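Local coordinates for protein putative cell surface hydrolase (PDB 3LP5) that is of unknown function but, with its alpha/beta hydrolase fold, is probably a hydrolase acting at the cell surface, at residues Thr86-Leu91 against Thr113-Arg118; Tyr138-Thr143 against Ala147-Phe152. All coordinates share one frame; numbering follows the deposited sequence.

Contact 1 (Thr86-Leu91 against Thr113-Arg118); sequences TAFKAL and TLFLER
Phe115 reaches Phe88 across two neighbouring helices of an alpha/beta hydrolase fold, 107-118 and 74-92, and the two aromatic side chains make the whole contact. The rings form a T-shaped (edge-to-face) pair, centroids 5.1 Å apart and planes at 59°, so the T is tilted. Phe115 sends its ring out with CG anti to the backbone N (chi1 166°), which extends the side chain from its helix toward 86-91. Followed outward, Phe88 begins with CB, 4.1 Å from both CE1 and CZ of Phe115. Its CG comes to 3.7 Å from Phe115 CZ, and its CD1 and CE2 each lie 4.1 Å from that same CZ, which sits over one face of the Phe88 ring, displaced toward the rim. Leu84 and Asn85, one turn before Phe88, also touch Phe115, while Phe100, Ser123 and Val126 pack on Phe88, and both phenylalanines are buried. An alanine in place of Phe88 would probably leave the tip of Phe115 without the ring face it rests on and open a gap between segments 86-91 and 113-118, whose nearest CA atoms, those of Phe88 and Phe115, are 9.8 Å apart. The closest touch is Phe88 CD2 to Phe115 CZ, 3.7 Å.

Contact 2 (Tyr138-Thr143 against Ala147-Phe152); sequences YNMEST and AKTSMF
Asn139 OD1 is gripped twice by Thr149, in the loop of this alpha/beta hydrolase fold that leads from strand 127-134 into helix 150-157. Thr149 N approaches Asn139 OD1 in the carbonyl plane, on a lone pair, at 2.8 Å and nearly straight (165°). Thr149 OG1 donates to the same Asn139 OD1 over 2.7 Å, but from above the plane, off the lone pairs. The amide's other end, Asn139 ND2, gives a more bent bond to Ala147 O at 3.0 Å, so bonds at both ends fix the rotation of the amide. Thr149 is the N-cap of helix 150-157: its OG1, set between backbone N and carbonyl carbon (chi1 60°), also accepts from Phe152 N at 3.2 Å. Asn139 thus positions the residue that caps the helix. It also opens a type II' beta turn running to Ser142, closed by a weak backbone bond; the next residue, Met140, folds back over the first helical turn. There Met140 CG is pressed tightly against Met151 CB at 3.4 Å, while its SD and CE touch Met151 CG. Ser142 CB rests on Thr149 CG2, and its OG bonds to Ser144 N. Tyr138 O, buried without a hydrogen-bonding partner, lies at the ring edge of Phe152, 3.2 Å from Phe152 CB.

In the fold
Starting from the N terminus, the chain lays down four strands and helix 17-30 before helix 74-92, the first partner of contact 1. Strand 99-105 and helix 107-118 follow, and contact 1 closes a connection of 21 residues, tying the two helices together. At the turn from strand 99-105 into helix 107-118 a GxSxG pattern resembles the nucleophile elbow of alpha/beta hydrolases, a role that is only inferred. After strand 127-134, contact 2 closes a short loop, with three residues between its segments, at the entry to helix 150-157. The contacts lie in series, neither nested nor crossed; the centres of contact 1 and contact 2 are about 22 Å apart. Helix 107-118 joins them: Thr113 OG1 packs on Tyr138 CE1, and Leu114 touches Leu155.

Contact 1 (Thr86-Leu91 against Thr113-Arg118)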
ATOM      1  N   THR A  86      -9.646   9.634  -8.450  1.00 11.57           N
ATOM      2  CA  THR A  86     -10.329  10.897  -8.145  1.00 12.64           C
ATOM      3  C   THR A  86      -9.615  11.677  -7.044  1.00 11.74           C
ATOM      4  O   THR A  86      -9.470  12.848  -7.146  1.00 12.17           O
ATOM      5  CB  THR A  86     -11.808  10.639  -7.724  1.00 14.02           C
ATOM      6  OG1 THR A  86     -12.433   9.951  -8.801  1.00 14.21           O
ATOM      7  CG2 THR A  86     -12.585  11.956  -7.449  1.00 14.48           C
ATOM      8  N   ALA A  87      -9.178  11.010  -5.971  1.00 11.96           N
ATOM      9  CA  ALA A  87      -8.578  11.695  -4.878  1.00 10.90           C
ATOM     10  C   ALA A  87      -7.168  12.141  -5.307  1.00 11.62           C
ATOM     11  O   ALA A  87      -6.734  13.243  -5.031  1.00 11.29           O
ATOM     12  CB  ALA A  87      -8.517  10.768  -3.614  1.00  9.29           C
ATOM     13  N   PHE A  88      -6.477  11.286  -6.031  1.00 11.92           N
ATOM     14  CA  PHE A  88      -5.123  11.602  -6.449  1.00 13.88           C
ATOM     15  C   PHE A  88      -5.170  12.850  -7.317  1.00 14.13           C
ATOM     16  O   PHE A  88      -4.385  13.762  -7.150  1.00 13.30           O
ATOM     17  CB  PHE A  88      -4.543  10.409  -7.229  1.00 13.08           C
ATOM     18  CG  PHE A  88      -3.106  10.552  -7.566  1.00 15.24           C
ATOM     19  CD1 PHE A  88      -2.129  10.266  -6.600  1.00 13.53           C
ATOM     20  CD2 PHE A  88      -2.720  10.943  -8.837  1.00 14.80           C
ATOM     21  CE1 PHE A  88      -0.753  10.354  -6.895  1.00 14.29           C
ATOM     22  CE2 PHE A  88      -1.346  11.081  -9.149  1.00 17.09           C
ATOM     23  CZ  PHE A  88      -0.352  10.771  -8.161  1.00 15.07           C
ATOM     24  N   LYS A  89      -6.115  12.906  -8.256  1.00 16.62           N
ATOM     25  CA  LYS A  89      -6.196  14.100  -9.103  1.00 16.85           C
ATOM     26  C   LYS A  89      -6.534  15.341  -8.333  1.00 16.35           C
ATOM     27  O   LYS A  89      -5.986  16.372  -8.618  1.00 16.21           O
ATOM     28  CB  LYS A  89      -7.118  13.915 -10.312  1.00 17.76           C
ATOM     29  CG  LYS A  89      -6.495  12.949 -11.298  1.00 21.62           C
ATOM     30  CD  LYS A  89      -7.164  13.049 -12.619  1.00 28.03           C
ATOM     31  CE  LYS A  89      -8.586  12.629 -12.481  1.00 32.45           C
ATOM     32  NZ  LYS A  89      -9.173  12.371 -13.817  1.00 35.57           N
ATOM     33  N   ALA A  90      -7.386  15.234  -7.322  1.00 15.71           N
ATOM     34  CA  ALA A  90      -7.695  16.401  -6.490  1.00 15.97           C
ATOM     35  C   ALA A  90      -6.439  16.885  -5.776  1.00 15.20           C
ATOM     36  O   ALA A  90      -6.214  18.077  -5.639  1.00 14.22           O
ATOM     37  CB  ALA A  90      -8.794  16.064  -5.478  1.00 14.40           C
ATOM     38  N   LEU A  91      -5.595  15.946  -5.348  1.00 14.68           N
ATOM     39  CA  LEU A  91      -4.360  16.311  -4.651  1.00 15.08           C
ATOM     40  C   LEU A  91      -3.308  16.970  -5.567  1.00 15.85           C
ATOM     41  O   LEU A  91      -2.652  17.928  -5.205  1.00 14.87           O
ATOM     42  CB  LEU A  91      -3.783  15.066  -3.994  1.00 14.46           C
ATOM     43  CG  LEU A  91      -4.536  14.554  -2.772  1.00 17.65           C
ATOM     44  CD1 LEU A  91      -4.054  13.082  -2.538  1.00 15.26           C
ATOM     45  CD2 LEU A  91      -4.251  15.474  -1.558  1.00 13.78           C
ATOM     46  N   THR A 113      -2.415  -1.082  -6.909  1.00  9.48           N
ATOM     47  CA  THR A 113      -1.834  -1.693  -8.112  1.00 10.81           C
ATOM     48  C   THR A 113      -2.625  -1.363  -9.367  1.00 10.27           C
ATOM     49  O   THR A 113      -2.073  -1.166 -10.448  1.00 12.18           O
ATOM     50  CB  THR A 113      -1.737  -3.269  -7.983  1.00 10.58           C
ATOM     51  OG1 THR A 113      -0.913  -3.593  -6.853  1.00 11.19           O
ATOM     52  CG2 THR A 113      -1.088  -3.862  -9.198  1.00  9.39           C
ATOM     53  N   LEU A 114      -3.941  -1.463  -9.250  1.00 12.07           N
ATOM     54  CA  LEU A 114      -4.810  -1.268 -10.367  1.00 12.42           C
ATOM     55  C   LEU A 114      -4.685   0.233 -10.796  1.00 11.96           C
ATOM     56  O   LEU A 114      -4.574   0.546 -11.979  1.00 11.69           O
ATOM     57  CB  LEU A 114      -6.250  -1.692  -9.973  1.00 12.94           C
ATOM     58  CG  LEU A 114      -7.254  -1.713 -11.122  1.00 18.80           C
ATOM     59  CD1 LEU A 114      -6.821  -2.672 -12.224  1.00 18.04           C
ATOM     60  CD2 LEU A 114      -8.678  -2.070 -10.606  1.00 19.79           C
ATOM     61  N   PHE A 115      -4.701   1.144  -9.832  1.00 11.31           N
ATOM     62  CA  PHE A 115      -4.500   2.572 -10.125  1.00 10.98           C
ATOM     63  C   PHE A 115      -3.175   2.771 -10.895  1.00 12.35           C
ATOM     64  O   PHE A 115      -3.163   3.501 -11.897  1.00 10.74           O
ATOM     65  CB  PHE A 115      -4.483   3.376  -8.833  1.00 11.07           C
ATOM     66  CG  PHE A 115      -3.952   4.774  -8.997  1.00  9.41           C
ATOM     67  CD1 PHE A 115      -4.784   5.794  -9.438  1.00  8.68           C
ATOM     68  CD2 PHE A 115      -2.617   5.050  -8.763  1.00  7.64           C
ATOM     69  CE1 PHE A 115      -4.290   7.093  -9.634  1.00  9.27           C
ATOM     70  CE2 PHE A 115      -2.103   6.343  -9.003  1.00  9.89           C
ATOM     71  CZ  PHE A 115      -2.947   7.341  -9.421  1.00  9.45           C
ATOM     72  N   LEU A 116      -2.083   2.093 -10.450  1.00 11.31           N
ATOM     73  CA  LEU A 116      -0.787   2.327 -11.078  1.00 11.64           C
ATOM     74  C   LEU A 116      -0.739   1.777 -12.500  1.00 11.37           C
ATOM     75  O   LEU A 116      -0.121   2.382 -13.376  1.00 12.32           O
ATOM     76  CB  LEU A 116       0.363   1.776 -10.271  1.00 11.37           C
ATOM     77  CG  LEU A 116       0.479   2.400  -8.876  1.00 12.91           C
ATOM     78  CD1 LEU A 116       1.465   1.529  -8.130  1.00 15.55           C
ATOM     79  CD2 LEU A 116       0.949   3.902  -8.908  1.00 12.45           C
ATOM     80  N   GLU A 117      -1.439   0.664 -12.728  1.00 10.31           N
ATOM     81  CA  GLU A 117      -1.434   0.006 -14.046  1.00 11.00           C
ATOM     82  C   GLU A 117      -2.266   0.800 -15.054  1.00 12.23           C
ATOM     83  O   GLU A 117      -1.896   0.836 -16.224  1.00 11.15           O
ATOM     84  CB  GLU A 117      -2.088  -1.391 -13.984  1.00 10.86           C
ATOM     85  CG  GLU A 117      -1.279  -2.380 -13.235  1.00 11.98           C
ATOM     86  CD  GLU A 117      -1.977  -3.709 -13.100  1.00 13.43           C
ATOM     87  OE1 GLU A 117      -3.196  -3.742 -13.113  1.00 14.66           O
ATOM     88  OE2 GLU A 117      -1.306  -4.737 -13.005  1.00 14.60           O
ATOM     89  N   ARG A 118      -3.395   1.381 -14.596  1.00 11.15           N
ATOM     90  CA  ARG A 118      -4.403   1.971 -15.493  1.00 12.41           C
ATOM     91  C   ARG A 118      -4.543   3.494 -15.464  1.00 12.76           C
ATOM     92  O   ARG A 118      -4.854   4.109 -16.509  1.00 13.05           O
ATOM     93  CB  ARG A 118      -5.761   1.331 -15.220  1.00 12.98           C
ATOM     94  CG  ARG A 118      -5.730  -0.188 -15.379  1.00 14.25           C
ATOM     95  CD  ARG A 118      -7.128  -0.716 -15.437  1.00 22.03           C
ATOM     96  NE  ARG A 118      -7.616  -0.653 -16.819  1.00 26.12           N
ATOM     97  CZ  ARG A 118      -8.797  -1.116 -17.222  1.00 30.13           C
ATOM     98  NH1 ARG A 118      -9.608  -1.667 -16.324  1.00 28.02           N
ATOM     99  NH2 ARG A 118      -9.155  -1.051 -18.527  1.00 28.02           N
TER

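Contact 2 (Tyr138-Thr143 against Ala147-Phe152)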
ATOM      1  N   TYR A 138      -3.696 -10.756  -3.812  1.00 10.70           N
ATOM      2  CA  TYR A 138      -3.675 -10.665  -5.286  1.00 10.89           C
ATOM      3  C   TYR A 138      -4.546 -11.684  -6.012  1.00 12.34           C
ATOM      4  O   TYR A 138      -4.917 -11.431  -7.144  1.00 13.60           O
ATOM      5  CB  TYR A 138      -2.232 -10.721  -5.793  1.00 11.81           C
ATOM      6  CG  TYR A 138      -1.441  -9.469  -5.372  1.00 11.46           C
ATOM      7  CD1 TYR A 138      -1.580  -8.282  -6.082  1.00 14.11           C
ATOM      8  CD2 TYR A 138      -0.591  -9.492  -4.263  1.00 13.80           C
ATOM      9  CE1 TYR A 138      -0.889  -7.119  -5.696  1.00 15.09           C
ATOM     10  CE2 TYR A 138       0.179  -8.324  -3.888  1.00 12.86           C
ATOM     11  CZ  TYR A 138      -0.044  -7.148  -4.581  1.00 17.25           C
ATOM     12  OH  TYR A 138       0.667  -5.998  -4.209  1.00 20.75           O
ATOM     13  N   ASN A 139      -4.824 -12.833  -5.368  1.00 10.83           N
ATOM     14  CA  ASN A 139      -5.728 -13.801  -5.865  1.00 11.21           C
ATOM     15  C   ASN A 139      -6.962 -13.948  -4.961  1.00 11.83           C
ATOM     16  O   ASN A 139      -7.540 -15.022  -4.867  1.00 10.54           O
ATOM     17  CB  ASN A 139      -5.046 -15.172  -6.054  1.00 10.01           C
ATOM     18  CG  ASN A 139      -5.768 -16.014  -7.072  1.00  9.91           C
ATOM     19  OD1 ASN A 139      -6.307 -15.479  -8.053  1.00  8.42           O
ATOM     20  ND2 ASN A 139      -5.754 -17.325  -6.891  1.00 10.00           N
ATOM     21  N   MET A 140      -7.342 -12.862  -4.309  1.00 13.11           N
ATOM     22  CA  MET A 140      -8.581 -12.812  -3.511  1.00 14.79           C
ATOM     23  C   MET A 140      -8.531 -13.869  -2.407  1.00 15.25           C
ATOM     24  O   MET A 140      -7.491 -13.989  -1.726  1.00 14.25           O
ATOM     25  CB  MET A 140      -9.831 -12.908  -4.415  1.00 15.42           C
ATOM     26  CG  MET A 140     -10.093 -11.654  -5.258  1.00 18.74           C
ATOM     27  SD  MET A 140     -10.651  -9.993  -4.539  1.00 18.04           S
ATOM     28  CE  MET A 140      -9.211  -9.358  -3.836  1.00 18.75           C
ATOM     29  N   GLU A 141      -9.609 -14.629  -2.229  1.00 15.47           N
ATOM     30  CA  GLU A 141      -9.728 -15.524  -1.081  1.00 17.54           C
ATOM     31  C   GLU A 141      -9.276 -16.966  -1.474  1.00 16.18           C
ATOM     32  O   GLU A 141      -9.251 -17.857  -0.629  1.00 15.43           O
ATOM     33  CB  GLU A 141     -11.187 -15.558  -0.586  1.00 19.43           C
ATOM     34  CG  GLU A 141     -12.036 -16.512  -1.480  1.00 26.88           C
ATOM     35  CD  GLU A 141     -13.537 -16.610  -1.105  1.00 41.20           C
ATOM     36  OE1 GLU A 141     -14.076 -17.773  -1.076  1.00 43.70           O
ATOM     37  OE2 GLU A 141     -14.176 -15.530  -0.852  1.00 46.59           O
ATOM     38  N   SER A 142      -8.936 -17.200  -2.753  1.00 13.67           N
ATOM     39  CA  SER A 142      -8.430 -18.502  -3.170  1.00 12.92           C
ATOM     40  C   SER A 142      -7.197 -19.010  -2.400  1.00 12.11           C
ATOM     41  O   SER A 142      -6.241 -18.261  -2.174  1.00 11.51           O
ATOM     42  CB  SER A 142      -8.128 -18.520  -4.684  1.00 12.98           C
ATOM     43  OG  SER A 142      -7.531 -19.785  -5.057  1.00 13.93           O
ATOM     44  N   THR A 143      -7.196 -20.303  -2.078  1.00 12.23           N
ATOM     45  CA  THR A 143      -6.008 -20.973  -1.537  1.00 12.87           C
ATOM     46  C   THR A 143      -5.251 -21.719  -2.639  1.00 13.49           C
ATOM     47  O   THR A 143      -4.312 -22.462  -2.359  1.00 14.08           O
ATOM     48  CB  THR A 143      -6.350 -21.940  -0.400  1.00 12.48           C
ATOM     49  OG1 THR A 143      -7.308 -22.884  -0.878  1.00 14.18           O
ATOM     50  CG2 THR A 143      -6.989 -21.190   0.788  1.00 13.62           C
ATOM     51  N   ALA A 147      -5.224 -21.676  -9.853  1.00 15.49           N
ATOM     52  CA  ALA A 147      -6.464 -21.060 -10.358  1.00 17.81           C
ATOM     53  C   ALA A 147      -6.390 -19.528 -10.319  1.00 17.23           C
ATOM     54  O   ALA A 147      -5.786 -18.950  -9.444  1.00 19.58           O
ATOM     55  CB  ALA A 147      -7.742 -21.607  -9.612  1.00 17.27           C
ATOM     56  N   LYS A 148      -6.911 -18.863 -11.327  1.00 17.99           N
ATOM     57  CA  LYS A 148      -6.755 -17.402 -11.364  1.00 18.58           C
ATOM     58  C   LYS A 148      -8.119 -16.808 -11.126  1.00 18.22           C
ATOM     59  O   LYS A 148      -9.052 -17.057 -11.905  1.00 18.50           O
ATOM     60  CB  LYS A 148      -6.241 -16.920 -12.712  1.00 19.35           C
ATOM     61  CG  LYS A 148      -4.787 -17.348 -13.052  1.00 22.71           C
ATOM     62  CD  LYS A 148      -4.435 -17.031 -14.529  1.00 28.87           C
ATOM     63  CE  LYS A 148      -4.921 -18.167 -15.493  1.00 35.77           C
ATOM     64  NZ  LYS A 148      -5.000 -17.730 -16.940  1.00 39.47           N
ATOM     65  N   THR A 149      -8.259 -16.066 -10.037  1.00 16.55           N
ATOM     66  CA  THR A 149      -9.488 -15.322  -9.837  1.00 15.26           C
ATOM     67  C   THR A 149      -9.622 -14.211 -10.885  1.00 15.12           C
ATOM     68  O   THR A 149      -8.666 -13.794 -11.566  1.00 15.05           O
ATOM     69  CB  THR A 149      -9.587 -14.719  -8.413  1.00 14.60           C
ATOM     70  OG1 THR A 149      -8.488 -13.823  -8.200  1.00 13.02           O
ATOM     71  CG2 THR A 149      -9.587 -15.816  -7.352  1.00 14.29           C
ATOM     72  N   SER A 150     -10.855 -13.743 -11.017  1.00 15.90           N
ATOM     73  CA  SER A 150     -11.198 -12.656 -11.902  1.00 16.34           C
ATOM     74  C   SER A 150     -10.380 -11.401 -11.522  1.00 15.86           C
ATOM     75  O   SER A 150      -9.873 -10.699 -12.409  1.00 14.75           O
ATOM     76  CB  SER A 150     -12.705 -12.374 -11.788  1.00 17.14           C
ATOM     77  OG  SER A 150     -13.056 -11.532 -12.862  1.00 23.18           O
ATOM     78  N   MET A 151     -10.281 -11.134 -10.211  1.00 13.74           N
ATOM     79  CA  MET A 151      -9.433 -10.058  -9.679  1.00 13.99           C
ATOM     80  C   MET A 151      -8.007 -10.183 -10.185  1.00 13.61           C
ATOM     81  O   MET A 151      -7.484  -9.257 -10.779  1.00 13.05           O
ATOM     82  CB  MET A 151      -9.454  -9.997  -8.117  1.00 14.26           C
ATOM     83  CG  MET A 151      -8.594  -8.855  -7.469  1.00 12.93           C
ATOM     84  SD  MET A 151      -9.485  -7.258  -7.548  1.00 11.54           S
ATOM     85  CE  MET A 151      -9.008  -6.559  -9.111  1.00 11.80           C
ATOM     86  N   PHE A 152      -7.381 -11.333  -9.971  1.00 12.40           N
ATOM     87  CA  PHE A 152      -6.003 -11.459 -10.395  1.00 11.27           C
ATOM     88  C   PHE A 152      -5.901 -11.339 -11.941  1.00 10.88           C
ATOM     89  O   PHE A 152      -4.953 -10.772 -12.450  1.00 12.47           O
ATOM     90  CB  PHE A 152      -5.464 -12.834 -10.015  1.00 10.44           C
ATOM     91  CG  PHE A 152      -4.063 -13.080 -10.544  1.00 14.07           C
ATOM     92  CD1 PHE A 152      -2.970 -12.430  -9.979  1.00 11.63           C
ATOM     93  CD2 PHE A 152      -3.867 -13.893 -11.660  1.00 11.91           C
ATOM     94  CE1 PHE A 152      -1.672 -12.637 -10.463  1.00 12.88           C
ATOM     95  CE2 PHE A 152      -2.583 -14.089 -12.166  1.00 16.89           C
ATOM     96  CZ  PHE A 152      -1.474 -13.445 -11.552  1.00 13.47           C
TER